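Local coordinates for FMN reductase [NAD(P)H] (Bacillus subtilis, PDB 1ZCH), which uses NADH or NADPH to reduce FMN, and also reduces nitroaromatic compounds, quinones, chromates and azo dyes, at residues 16-21 / 163-168; 50-55 / 73-78; 44-49 / 77-82. All coordinates share one frame; numbering follows the deposited sequence.

Strand 75-82 ties the three contacts together. Contacts 2 and 3 are successive parts of its antiparallel pairing with strand 46-51, share Leu77 and Leu78, and have centres about 15 Å apart. Contact 1 lies at the end of strand 155-164, the neighbour of 75-82 on its other flank, with its centre about 13 Å from that of contact 2; there Ile163 CD1 packs on Leu77 CD1 at 3.4 Å. None of the three holds a flavin directly, yet all lie near a bound FMN, not necessarily the same one: the side chains of Tyr17, Phe76 and Gln45 come within about 9, 8 and 7 Å. Contacts 2 and 3 also meet the second subunit.

Contact 1 of 3, residues 16-21 / 163-168; sequences SYTDEP and IGHPAD
Tyr17 turns the edge of its ring, not a face, to the backbone at Gly164. CD1 lies 3.5 Å from Gly164 C, and Gly164 O is in the ring plane beyond CE1. With CG anti to the carbonyl carbon (chi1 -64°), the ring lies alongside the extended backbone of Gly164. Glycine suits the place because a CB would point at Tyr17 CD1 and collide with it. Tyr17 OH bonds weakly to the backbone O of Ile14, in the FMN-binding segment, and Gln72 OE1 holds Tyr17 N, placing the contact beside the flavin site.

The loop bonds on either side of Tyr17. Thr18 N donates to His165 O over 2.9 Å, nearly along the C=O axis, whereas Ala167 N reaches Ser16 O over 2.8 Å from above the carbonyl plane. Together they bridge Tyr17 with Pro166, whose ring turns away from the loop and whose missing N-H costs the bridge nothing. Thr18 uses its two branches differently: CG2 rests against the backbone at Pro166 and Ala167, while OG1 accepts from Glu20 N and closes an ST turn.

That turn carries Glu20 to the imidazole of His165. Carboxylate and ring lie 4° from parallel, but Glu20 has two modelled conformers, so the stack is doubtful as a constant feature. At the ring edge, His165 NE2 donates weakly to Pro21 O over 2.9 Å.

A water accepts from His165 N and donates to Thr18 O and Glu20 O. Two straight backbone bonds and this water thus fix the loop to the strand end, with little reliance on side-chain bonds.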
loop_
_atom_site.group_PDB
_atom_site.type_symbol
_atom_site.label_atom_id
_atom_site.label_comp_id
_atom_site.label_asym_id
_atom_site.label_seq_id
_atom_site.Cartn_x
_atom_site.Cartn_y
_atom_site.Cartn_z
ATOM N N SER A 16 -21.834 5.866 -6.176
ATOM C CA SER A 16 -23.015 5.949 -7.030
ATOM C C SER A 16 -22.479 5.978 -8.456
ATOM O O SER A 16 -21.799 6.931 -8.846
ATOM C CB SER A 16 -23.809 7.224 -6.743
ATOM O OG SER A 16 -24.934 7.316 -7.603
ATOM N N TYR A 17 -22.787 4.936 -9.224
ATOM C CA TYR A 17 -22.300 4.813 -10.596
ATOM C C TYR A 17 -23.391 4.679 -11.655
ATOM O O TYR A 17 -24.499 4.228 -11.369
ATOM C CB TYR A 17 -21.385 3.591 -10.697
ATOM C CG TYR A 17 -20.132 3.689 -9.860
ATOM C CD1 TYR A 17 -18.979 4.286 -10.369
ATOM C CD2 TYR A 17 -20.102 3.202 -8.551
ATOM C CE1 TYR A 17 -17.825 4.396 -9.600
ATOM C CE2 TYR A 17 -18.951 3.308 -7.771
ATOM C CZ TYR A 17 -17.816 3.906 -8.304
ATOM O OH TYR A 17 -16.668 3.998 -7.551
ATOM N N THR A 18 -23.057 5.072 -12.883
ATOM C CA THR A 18 -23.981 4.951 -14.004
ATOM C C THR A 18 -23.725 3.559 -14.577
ATOM O O THR A 18 -22.890 2.813 -14.057
ATOM C CB THR A 18 -23.698 5.992 -15.106
ATOM O OG1 THR A 18 -22.459 5.679 -15.755
ATOM C CG2 THR A 18 -23.613 7.392 -14.512
ATOM N N ASP A 19 -24.429 3.214 -15.649
ATOM C CA ASP A 19 -24.269 1.905 -16.268
ATOM C C ASP A 19 -23.287 1.957 -17.435
ATOM O O ASP A 19 -23.104 0.969 -18.145
ATOM C CB ASP A 19 -25.628 1.397 -16.757
ATOM C CG ASP A 19 -26.203 2.252 -17.868
ATOM O OD1 ASP A 19 -26.187 3.495 -17.736
ATOM O OD2 ASP A 19 -26.676 1.684 -18.875
ATOM N N GLU A 20 -22.655 3.111 -17.624
ATOM C CA GLU A 20 -21.696 3.300 -18.711
ATOM C C GLU A 20 -20.524 2.339 -18.532
ATOM O O GLU A 20 -19.967 2.222 -17.442
ATOM C CB GLU A 20 -21.174 4.742 -18.713
ATOM C CG GLU A 20 -20.553 5.191 -20.035
ATOM C CD GLU A 20 -19.830 6.525 -19.925
ATOM O OE1 GLU A 20 -20.288 7.395 -19.156
ATOM O OE2 GLU A 20 -18.809 6.711 -20.620
ATOM N N PRO A 21 -20.131 1.640 -19.607
ATOM C CA PRO A 21 -19.014 0.700 -19.506
ATOM C C PRO A 21 -17.666 1.400 -19.379
ATOM O O PRO A 21 -17.524 2.569 -19.732
ATOM C CB PRO A 21 -19.124 -0.096 -20.801
ATOM C CG PRO A 21 -19.617 0.936 -21.767
ATOM C CD PRO A 21 -20.698 1.635 -20.968
ATOM N N ILE A 163 -14.644 0.370 -9.873
ATOM C CA ILE A 163 -14.335 1.366 -10.892
ATOM C C ILE A 163 -15.516 1.523 -11.849
ATOM O O ILE A 163 -16.130 0.536 -12.267
ATOM C CB ILE A 163 -13.076 0.979 -11.711
ATOM C CG1 ILE A 163 -11.869 0.840 -10.779
ATOM C CG2 ILE A 163 -12.793 2.046 -12.770
ATOM C CD1 ILE A 163 -10.578 0.472 -11.492
ATOM N N GLY A 164 -15.837 2.769 -12.180
ATOM C CA GLY A 164 -16.938 3.032 -13.088
ATOM C C GLY A 164 -17.131 4.520 -13.301
ATOM O O GLY A 164 -16.383 5.333 -12.761
ATOM N N HIS A 165 -18.131 4.883 -14.097
ATOM C CA HIS A 165 -18.420 6.287 -14.356
ATOM C C HIS A 165 -19.335 6.803 -13.244
ATOM O O HIS A 165 -20.377 6.217 -12.956
ATOM C CB HIS A 165 -19.065 6.427 -15.741
ATOM C CG HIS A 165 -18.132 6.076 -16.861
ATOM N ND1 HIS A 165 -17.159 6.939 -17.313
ATOM C CD2 HIS A 165 -17.975 4.931 -17.567
ATOM C CE1 HIS A 165 -16.440 6.343 -18.249
ATOM N NE2 HIS A 165 -16.915 5.122 -18.422
ATOM N N PRO A 166 -18.942 7.906 -12.589
ATOM C CA PRO A 166 -19.728 8.490 -11.495
ATOM C C PRO A 166 -21.116 8.995 -11.886
ATOM O O PRO A 166 -21.288 9.609 -12.940
ATOM C CB PRO A 166 -18.839 9.636 -10.999
ATOM C CG PRO A 166 -17.451 9.246 -11.448
ATOM C CD PRO A 166 -17.710 8.679 -12.817
ATOM N N ALA A 167 -22.099 8.730 -11.030
ATOM C CA ALA A 167 -23.464 9.203 -11.247
ATOM C C ALA A 167 -23.636 10.405 -10.317
ATOM O O ALA A 167 -24.496 11.260 -10.526
ATOM C CB ALA A 167 -24.473 8.109 -10.893
ATOM N N ASP A 168 -22.788 10.445 -9.291
ATOM C CA ASP A 168 -22.765 11.507 -8.286
ATOM C C ASP A 168 -21.296 11.636 -7.883
ATOM O O ASP A 168 -20.726 10.692 -7.339
ATOM C CB ASP A 168 -23.592 11.092 -7.063
ATOM C CG ASP A 168 -23.681 12.185 -6.006
ATOM O OD1 ASP A 168 -22.698 12.935 -5.819
ATOM O OD2 ASP A 168 -24.736 12.282 -5.343
HETATM O O HOH W 1 -20.941 8.791 -5.204
HETATM O O HOH W 2 -20.013 3.110 -14.972
#

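Contact 2 of 3, residues 50-55 / 73-78; sequences TVQDKE and APVFLL
Val51 and Phe76 are joined by two backbone hydrogen bonds, the mark of an antiparallel hydrogen-bonded pair. Val51 N donates to Phe76 O over 2.8 Å, and Phe76 N returns the bond to Val51 O over 3.0 Å. Just past this pair direct bonding stops, and a water takes over: it donates to Gln52 O and to Pro74 O, each at 2.7 Å, bridging two carbonyls that cannot bond each other, while Gln52 N donates to Glu185 OE2 of the second subunit. Proline is well placed at position 74, where its carbonyl takes part while its nitrogen, lacking a proton, need not.

Side chains then fill the two faces of the sheet. Thr50 and Leu77 run side by side on one, where the methyl Leu77 CD2 comes 3.3 Å from Thr50 OG1. The polar partner of that hydroxyl is Asn182 ND2 of the second subunit, which is consistent with threonine here. Nearby, Gln52 lies alongside Val75, its extended chain bringing OE1 to 3.8 Å from Val75 CG2.

On the other face the branched Val51 and aromatic Phe76 meet only near their roots, CB to CB at 4.3 Å. Phe76 CG is anti to the backbone N (chi1 180°), and the ring leads away from Val51. Both side chains pack on Ile60 of helix 54-63, whose start is capped by Asp53 through Arg56 N.

The two strands are no hairpin, since helices 54-63 and 68-72 lie between them. Beside Thr50 a strand of the second subunit pairs in parallel, so the sheet runs on across the interface, as in the intertwined dimers of the nitroreductase fold.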
loop_
_atom_site.group_PDB
_atom_site.type_symbol
_atom_site.label_atom_id
_atom_site.label_comp_id
_atom_site.label_asym_id
_atom_site.label_seq_id
_atom_site.Cartn_x
_atom_site.Cartn_y
_atom_site.Cartn_z
ATOM N N THR A 50 -9.421 -8.850 -12.566
ATOM C CA THR A 50 -10.429 -7.943 -13.103
ATOM C C THR A 50 -11.703 -8.748 -13.278
ATOM O O THR A 50 -11.714 -9.762 -13.984
ATOM C CB THR A 50 -10.013 -7.367 -14.475
ATOM O OG1 THR A 50 -8.825 -6.584 -14.324
ATOM C CG2 THR A 50 -11.124 -6.479 -15.045
ATOM N N VAL A 51 -12.770 -8.308 -12.620
ATOM C CA VAL A 51 -14.050 -8.996 -12.701
ATOM C C VAL A 51 -15.086 -8.080 -13.335
ATOM O O VAL A 51 -15.366 -6.995 -12.823
ATOM C CB VAL A 51 -14.549 -9.417 -11.297
ATOM C CG1 VAL A 51 -15.912 -10.087 -11.408
ATOM C CG2 VAL A 51 -13.546 -10.360 -10.643
ATOM N N GLN A 52 -15.649 -8.512 -14.459
ATOM C CA GLN A 52 -16.664 -7.718 -15.136
ATOM C C GLN A 52 -17.923 -8.549 -15.376
ATOM O O GLN A 52 -18.954 -8.019 -15.788
ATOM C CB GLN A 52 -16.122 -7.174 -16.458
ATOM C CG GLN A 52 -14.837 -6.373 -16.297
ATOM C CD GLN A 52 -14.354 -5.765 -17.597
ATOM O OE1 GLN A 52 -14.850 -4.727 -18.032
ATOM N NE2 GLN A 52 -13.387 -6.416 -18.230
ATOM N N ASP A 53 -17.837 -9.849 -15.110
ATOM C CA ASP A 53 -18.988 -10.735 -15.273
ATOM C C ASP A 53 -20.028 -10.341 -14.232
ATOM O O ASP A 53 -19.748 -10.348 -13.032
ATOM C CB ASP A 53 -18.588 -12.193 -15.048
ATOM C CG ASP A 53 -19.764 -13.142 -15.177
ATOM O OD1 ASP A 53 -20.219 -13.371 -16.316
ATOM O OD2 ASP A 53 -20.242 -13.649 -14.142
ATOM N N LYS A 54 -21.230 -10.011 -14.694
ATOM C CA LYS A 54 -22.307 -9.591 -13.805
ATOM C C LYS A 54 -22.587 -10.555 -12.652
ATOM O O LYS A 54 -22.652 -10.138 -11.492
ATOM C CB LYS A 54 -23.590 -9.373 -14.611
ATOM C CG LYS A 54 -24.688 -8.659 -13.842
ATOM C CD LYS A 54 -24.297 -7.218 -13.547
ATOM C CE LYS A 54 -25.365 -6.503 -12.730
ATOM N NZ LYS A 54 -25.046 -5.061 -12.543
ATOM N N GLU A 55 -22.750 -11.837 -12.965
ATOM C CA GLU A 55 -23.043 -12.845 -11.945
ATOM C C GLU A 55 -21.939 -12.991 -10.901
ATOM O O GLU A 55 -22.208 -13.019 -9.698
ATOM C CB GLU A 55 -23.295 -14.205 -12.603
ATOM C CG GLU A 55 -24.423 -14.213 -13.623
ATOM C CD GLU A 55 -25.789 -13.963 -13.007
ATOM O OE1 GLU A 55 -25.987 -12.894 -12.391
ATOM O OE2 GLU A 55 -26.670 -14.840 -13.148
ATOM N N ALA A 73 -21.410 -0.800 -10.344
ATOM C CA ALA A 73 -20.284 -0.451 -11.211
ATOM C C ALA A 73 -19.951 -1.596 -12.160
ATOM O O ALA A 73 -20.104 -2.762 -11.806
ATOM C CB ALA A 73 -19.059 -0.098 -10.374
ATOM N N PRO A 74 -19.478 -1.275 -13.376
ATOM C CA PRO A 74 -19.127 -2.282 -14.383
ATOM C C PRO A 74 -17.829 -3.047 -14.132
ATOM O O PRO A 74 -17.618 -4.126 -14.692
ATOM C CB PRO A 74 -19.064 -1.464 -15.668
ATOM C CG PRO A 74 -18.521 -0.159 -15.190
ATOM C CD PRO A 74 -19.320 0.085 -13.922
ATOM N N VAL A 75 -16.968 -2.499 -13.283
ATOM C CA VAL A 75 -15.686 -3.132 -13.007
ATOM C C VAL A 75 -15.352 -3.293 -11.528
ATOM O O VAL A 75 -15.531 -2.369 -10.734
ATOM C CB VAL A 75 -14.532 -2.325 -13.659
ATOM C CG1 VAL A 75 -13.179 -2.950 -13.299
ATOM C CG2 VAL A 75 -14.714 -2.277 -15.170
ATOM N N PHE A 76 -14.878 -4.484 -11.168
ATOM C CA PHE A 76 -14.440 -4.763 -9.804
ATOM C C PHE A 76 -13.048 -5.377 -9.912
ATOM O O PHE A 76 -12.879 -6.419 -10.541
ATOM C CB PHE A 76 -15.346 -5.765 -9.087
ATOM C CG PHE A 76 -14.899 -6.073 -7.675
ATOM C CD1 PHE A 76 -15.270 -5.246 -6.613
ATOM C CD2 PHE A 76 -14.055 -7.152 -7.417
ATOM C CE1 PHE A 76 -14.805 -5.492 -5.313
ATOM C CE2 PHE A 76 -13.581 -7.408 -6.123
ATOM C CZ PHE A 76 -13.956 -6.575 -5.070
ATOM N N LEU A 77 -12.058 -4.725 -9.311
ATOM C CA LEU A 77 -10.691 -5.233 -9.326
ATOM C C LEU A 77 -10.377 -5.784 -7.941
ATOM O O LEU A 77 -10.722 -5.169 -6.933
ATOM C CB LEU A 77 -9.691 -4.115 -9.639
ATOM C CG LEU A 77 -9.857 -3.337 -10.945
ATOM C CD1 LEU A 77 -8.717 -2.327 -11.086
ATOM C CD2 LEU A 77 -9.862 -4.306 -12.120
ATOM N N LEU A 78 -9.737 -6.946 -7.890
ATOM C CA LEU A 78 -9.363 -7.524 -6.604
ATOM C C LEU A 78 -7.844 -7.526 -6.504
ATOM O O LEU A 78 -7.164 -8.153 -7.315
ATOM C CB LEU A 78 -9.877 -8.959 -6.462
ATOM C CG LEU A 78 -9.460 -9.602 -5.130
ATOM C CD1 LEU A 78 -10.097 -8.847 -3.975
ATOM C CD2 LEU A 78 -9.880 -11.065 -5.106
HETATM O O HOH W 3 -19.695 -5.392 -15.895
#

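Contact 3 of 3, residues 44-49 / 77-82; sequences QQVTVI and LLFCAD
Phe79 offers one ring face to Val48, whose CG1 lies over it, and an edge to Val46, whose CG2 is near the ring plane. The closest touch is Val48 CG2 to Phe79 CE1 at 3.7 Å; both side chains point the same way. Ala117, Leu118 and Ala121 of helix 104-127 also pack on this large apolar ring, suiting it to the buried face.

The other flat group, the carboxylate of Asp82, reaches Thr47, which stands on the face of Cys80 and Leu78. With CG anti to the backbone N (chi1 -171°), it receives Thr47 OG1 at OD2 over 2.6 Å on the anti side, 34° out of plane. OD2 also bonds Tyr187 OH of the second subunit, OD1 takes the backbone N of Asn84 and Arg85, and Arg85 NH1 is a second partner of Thr47 OG1. An alanine in place of Asp82 would probably cost Thr47 and that tyrosine their shared acceptor and leave the start of helix 84-94 less firmly held.

Between the faces, Thr47 with Cys80 and Ile49 with Leu78 are doubly hydrogen-bonded. Such regular antiparallel pairing, at 160° between strand directions, belongs to the central sheet of the nitroreductase fold.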
loop_
_atom_site.group_PDB
_atom_site.type_symbol
_atom_site.label_atom_id
_atom_site.label_comp_id
_atom_site.label_asym_id
_atom_site.label_seq_id
_atom_site.Cartn_x
_atom_site.Cartn_y
_atom_site.Cartn_z
ATOM N N GLN A 44 7.181 -7.742 -7.379
ATOM C CA GLN A 44 5.822 -7.574 -7.891
ATOM C C GLN A 44 4.867 -8.545 -7.189
ATOM O O GLN A 44 4.139 -9.303 -7.828
ATOM C CB GLN A 44 5.837 -7.800 -9.410
ATOM C CG GLN A 44 6.785 -6.820 -10.118
ATOM C CD GLN A 44 7.212 -7.259 -11.505
ATOM O OE1 GLN A 44 6.420 -7.258 -12.452
ATOM N NE2 GLN A 44 8.481 -7.637 -11.632
ATOM N N GLN A 45 4.870 -8.482 -5.861
ATOM C CA GLN A 45 4.061 -9.357 -5.025
ATOM C C GLN A 45 2.569 -9.023 -4.923
ATOM O O GLN A 45 1.962 -9.157 -3.856
ATOM C CB GLN A 45 4.682 -9.426 -3.624
ATOM C CG GLN A 45 5.914 -10.333 -3.523
ATOM C CD GLN A 45 7.248 -9.644 -3.807
ATOM O OE1 GLN A 45 8.272 -10.313 -3.954
ATOM N NE2 GLN A 45 7.250 -8.313 -3.864
ATOM N N VAL A 46 1.980 -8.594 -6.034
ATOM C CA VAL A 46 0.561 -8.270 -6.062
ATOM C C VAL A 46 -0.049 -8.745 -7.378
ATOM O O VAL A 46 0.589 -8.696 -8.433
ATOM C CB VAL A 46 0.318 -6.735 -5.880
ATOM C CG1 VAL A 46 1.086 -5.947 -6.924
ATOM C CG2 VAL A 46 -1.176 -6.420 -5.976
ATOM N N THR A 47 -1.274 -9.249 -7.300
ATOM C CA THR A 47 -1.985 -9.708 -8.484
ATOM C C THR A 47 -3.324 -8.993 -8.498
ATOM O O THR A 47 -3.929 -8.773 -7.448
ATOM C CB THR A 47 -2.200 -11.238 -8.457
ATOM O OG1 THR A 47 -0.951 -11.888 -8.726
ATOM C CG2 THR A 47 -3.232 -11.671 -9.501
ATOM N N VAL A 48 -3.770 -8.611 -9.690
ATOM C CA VAL A 48 -5.041 -7.922 -9.833
ATOM C C VAL A 48 -5.985 -8.780 -10.658
ATOM O O VAL A 48 -5.673 -9.134 -11.793
ATOM C CB VAL A 48 -4.876 -6.569 -10.555
ATOM C CG1 VAL A 48 -6.233 -5.867 -10.652
ATOM C CG2 VAL A 48 -3.876 -5.689 -9.809
ATOM N N ILE A 49 -7.126 -9.131 -10.077
ATOM C CA ILE A 49 -8.121 -9.916 -10.796
ATOM C C ILE A 49 -9.178 -8.914 -11.260
ATOM O O ILE A 49 -9.749 -8.194 -10.439
ATOM C CB ILE A 49 -8.823 -10.960 -9.885
ATOM C CG1 ILE A 49 -7.793 -11.832 -9.159
ATOM C CG2 ILE A 49 -9.759 -11.827 -10.732
ATOM C CD1 ILE A 49 -6.977 -12.728 -10.060
ATOM N N LEU A 77 -12.058 -4.725 -9.311
ATOM C CA LEU A 77 -10.691 -5.233 -9.326
ATOM C C LEU A 77 -10.377 -5.784 -7.941
ATOM O O LEU A 77 -10.722 -5.169 -6.933
ATOM C CB LEU A 77 -9.691 -4.115 -9.639
ATOM C CG LEU A 77 -9.857 -3.337 -10.945
ATOM C CD1 LEU A 77 -8.717 -2.327 -11.086
ATOM C CD2 LEU A 77 -9.862 -4.306 -12.120
ATOM N N LEU A 78 -9.737 -6.946 -7.890
ATOM C CA LEU A 78 -9.363 -7.524 -6.604
ATOM C C LEU A 78 -7.844 -7.526 -6.504
ATOM O O LEU A 78 -7.164 -8.153 -7.315
ATOM C CB LEU A 78 -9.877 -8.959 -6.462
ATOM C CG LEU A 78 -9.460 -9.602 -5.130
ATOM C CD1 LEU A 78 -10.097 -8.847 -3.975
ATOM C CD2 LEU A 78 -9.880 -11.065 -5.106
ATOM N N PHE A 79 -7.320 -6.800 -5.522
ATOM C CA PHE A 79 -5.881 -6.731 -5.305
ATOM C C PHE A 79 -5.515 -7.789 -4.275
ATOM O O PHE A 79 -6.026 -7.781 -3.152
ATOM C CB PHE A 79 -5.490 -5.334 -4.808
ATOM C CG PHE A 79 -5.603 -4.271 -5.861
ATOM C CD1 PHE A 79 -4.475 -3.836 -6.552
ATOM C CD2 PHE A 79 -6.847 -3.736 -6.202
ATOM C CE1 PHE A 79 -4.581 -2.884 -7.572
ATOM C CE2 PHE A 79 -6.965 -2.788 -7.219
ATOM C CZ PHE A 79 -5.832 -2.361 -7.906
ATOM N N CYS A 80 -4.638 -8.706 -4.670
ATOM C CA CYS A 80 -4.210 -9.798 -3.802
ATOM C C CYS A 80 -2.706 -9.803 -3.597
ATOM O O CYS A 80 -1.952 -9.473 -4.507
ATOM C CB CYS A 80 -4.575 -11.152 -4.422
ATOM S SG CYS A 80 -6.285 -11.355 -4.951
ATOM N N ALA A 81 -2.279 -10.178 -2.396
ATOM C CA ALA A 81 -0.856 -10.320 -2.122
ATOM C C ALA A 81 -0.575 -11.619 -2.878
ATOM O O ALA A 81 -1.398 -12.541 -2.841
ATOM C CB ALA A 81 -0.618 -10.509 -0.630
ATOM N N ASP A 82 0.563 -11.709 -3.557
ATOM C CA ASP A 82 0.863 -12.907 -4.336
ATOM C C ASP A 82 2.298 -13.401 -4.190
ATOM O O ASP A 82 3.242 -12.720 -4.594
ATOM C CB ASP A 82 0.574 -12.633 -5.821
ATOM C CG ASP A 82 0.655 -13.887 -6.689
ATOM O OD1 ASP A 82 1.589 -14.697 -6.511
ATOM O OD2 ASP A 82 -0.212 -14.052 -7.573
#